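Local coordinates for protein lipoteichoic acid primase (PDB 4UOP) that belongs to the sulfatase family and binds a magnesium ion in its extracellular catalytic domain, at residues V43-N48 with F359-L364. Sequence-based numbering, arbitrary orientation.
Sequences VSVKSN and FGTDIL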
loop_
_atom_site.group_PDB
_atom_site.type_symbol
_atom_site.label_atom_id
_atom_site.label_comp_id
_atom_site.label_asym_id
_atom_site.label_seq_id
_atom_site.Cartn_x
_atom_site.Cartn_y
_atom_site.Cartn_z
ATOM N N VAL B 43 -9.769 -24.116 10.505
ATOM C CA VAL B 43 -8.719 -25.124 10.392
ATOM C C VAL B 43 -8.770 -25.992 11.642
ATOM O O VAL B 43 -8.828 -25.476 12.746
ATOM C CB VAL B 43 -7.322 -24.483 10.250
ATOM C CG1 VAL B 43 -6.243 -25.542 10.318
ATOM C CG2 VAL B 43 -7.238 -23.728 8.939
ATOM N N SER B 44 -8.746 -27.306 11.461
ATOM C CA SER B 44 -8.895 -28.218 12.578
ATOM C C SER B 44 -7.531 -28.399 13.255
ATOM O O SER B 44 -6.569 -28.820 12.609
ATOM C CB SER B 44 -9.461 -29.555 12.086
ATOM O OG SER B 44 -9.624 -30.462 13.160
ATOM N N VAL B 45 -7.462 -28.082 14.547
ATOM C CA VAL B 45 -6.225 -28.200 15.325
ATOM C C VAL B 45 -6.425 -29.213 16.446
ATOM O O VAL B 45 -7.404 -29.144 17.161
ATOM C CB VAL B 45 -5.816 -26.844 15.932
ATOM C CG1 VAL B 45 -4.441 -26.920 16.593
ATOM C CG2 VAL B 45 -5.823 -25.771 14.861
ATOM N N LYS B 46 -5.490 -30.135 16.608
ATOM C CA LYS B 46 -5.628 -31.187 17.624
ATOM C C LYS B 46 -5.828 -30.604 19.019
ATOM O O LYS B 46 -5.055 -29.759 19.447
ATOM C CB LYS B 46 -4.401 -32.093 17.619
ATOM C CG LYS B 46 -4.195 -32.855 16.325
ATOM C CD LYS B 46 -3.054 -33.859 16.435
ATOM C CE LYS B 46 -3.372 -34.969 17.422
ATOM N NZ LYS B 46 -2.514 -36.167 17.202
ATOM N N SER B 47 -6.883 -31.055 19.708
ATOM C CA SER B 47 -7.222 -30.598 21.059
ATOM C C SER B 47 -6.205 -31.033 22.105
ATOM O O SER B 47 -6.007 -30.349 23.109
ATOM C CB SER B 47 -8.606 -31.126 21.464
ATOM O OG SER B 47 -8.789 -31.023 22.863
ATOM N N ASN B 48 -5.596 -32.195 21.884
ATOM C CA ASN B 48 -4.502 -32.694 22.702
ATOM C C ASN B 48 -3.243 -32.666 21.821
ATOM O O ASN B 48 -2.856 -33.683 21.244
ATOM C CB ASN B 48 -4.798 -34.114 23.195
ATOM C CG ASN B 48 -3.726 -34.643 24.137
ATOM O OD1 ASN B 48 -2.994 -33.871 24.764
ATOM N ND2 ASN B 48 -3.629 -35.972 24.247
ATOM N N PHE B 359 -4.512 -15.156 14.821
ATOM C CA PHE B 359 -5.078 -15.477 13.518
ATOM C C PHE B 359 -4.301 -16.590 12.841
ATOM O O PHE B 359 -4.789 -17.204 11.906
ATOM C CB PHE B 359 -5.150 -14.234 12.645
ATOM C CG PHE B 359 -6.188 -13.269 13.111
ATOM C CD1 PHE B 359 -5.927 -12.409 14.167
ATOM C CD2 PHE B 359 -7.461 -13.288 12.562
ATOM C CE1 PHE B 359 -6.912 -11.545 14.635
ATOM C CE2 PHE B 359 -8.449 -12.426 13.025
ATOM C CZ PHE B 359 -8.172 -11.560 14.063
ATOM N N GLY B 360 -3.098 -16.850 13.329
ATOM C CA GLY B 360 -2.320 -17.998 12.873
ATOM C C GLY B 360 -2.748 -19.274 13.546
ATOM O O GLY B 360 -3.553 -19.250 14.493
ATOM N N THR B 361 -2.189 -20.379 13.067
ATOM C CA THR B 361 -2.490 -21.724 13.512
ATOM C C THR B 361 -1.189 -22.484 13.812
ATOM O O THR B 361 -0.174 -22.288 13.146
ATOM C CB THR B 361 -3.274 -22.466 12.404
ATOM O OG1 THR B 361 -4.447 -21.711 12.072
ATOM C CG2 THR B 361 -3.673 -23.859 12.824
ATOM N N ASP B 362 -1.238 -23.355 14.805
ATOM C CA ASP B 362 -0.145 -24.259 15.121
ATOM C C ASP B 362 0.017 -25.240 13.959
ATOM O O ASP B 362 -0.768 -26.164 13.778
ATOM C CB ASP B 362 -0.429 -24.973 16.441
ATOM C CG ASP B 362 0.597 -26.030 16.795
ATOM O OD1 ASP B 362 1.600 -26.220 16.067
ATOM O OD2 ASP B 362 0.396 -26.688 17.837
ATOM N N ILE B 363 1.069 -25.056 13.165
ATOM C CA ILE B 363 1.178 -25.844 11.952
ATOM C C ILE B 363 1.580 -27.301 12.199
ATOM O O ILE B 363 1.419 -28.130 11.314
ATOM C CB ILE B 363 2.119 -25.200 10.917
ATOM C CG1 ILE B 363 3.562 -25.231 11.367
ATOM C CG2 ILE B 363 1.667 -23.770 10.605
ATOM C CD1 ILE B 363 4.518 -24.924 10.221
ATOM N N LEU B 364 2.093 -27.618 13.380
ATOM C CA LEU B 364 2.455 -29.007 13.674
ATOM C C LEU B 364 1.272 -29.817 14.212
ATOM O O LEU B 364 1.409 -31.017 14.462
ATOM C CB LEU B 364 3.626 -29.067 14.652
ATOM C CG LEU B 364 4.913 -28.362 14.194
ATOM C CD1 LEU B 364 5.980 -28.497 15.256
ATOM C CD2 LEU B 364 5.385 -28.915 12.871
#
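A single methyl, CG2 of Thr361, takes part in both close approaches of this contact, touching two valines that stand two residues apart on the other loop. Its closer neighbour is Val45, whose CG2 approaches to 3.5 Å from Thr361 CG2, the two side chains passing each other in opposite directions. Val43 meets the same methyl at an oblique angle, with CG1 4.0 Å from Thr361 CG2. The backbone of 43-45 is extended, which turns both valines toward 359-364 while Ser44 between them points away; the short, branched valines bring one methyl each against the threonine methyl, from neighbouring directions.

Threonine suits its place because its two branches do different work. A chi1 of -56° puts OG1 beside the backbone N and CG2 anti to it, turning the methyl to the valines, and OG1 is hydrogen-bonded by Lys41 NZ, which also binds the carbonyl of Phe359. Beyond this cluster the contact thins: Val45 CG1 comes loosely near, 4.5 Å from Asp362 CB, on the aliphatic part of the aspartate. The carboxylate is engaged elsewhere: Asp362 OD1 accepts from Leu364 N at 3.1 Å, closing an Asx turn, although the N-H comes from well above the carboxylate plane, and OD2 accepts from Asn365 ND2.

Val43 and Val45 belong to the loop between helix 34-41 and strand 59-65, and lie against the loop between helix 341-348 and strand 371-373. Asp362 packs against helix 341-348 through Thr344 and Asn347, while Phe359, at the other end of its segment, rests on helix 412-433.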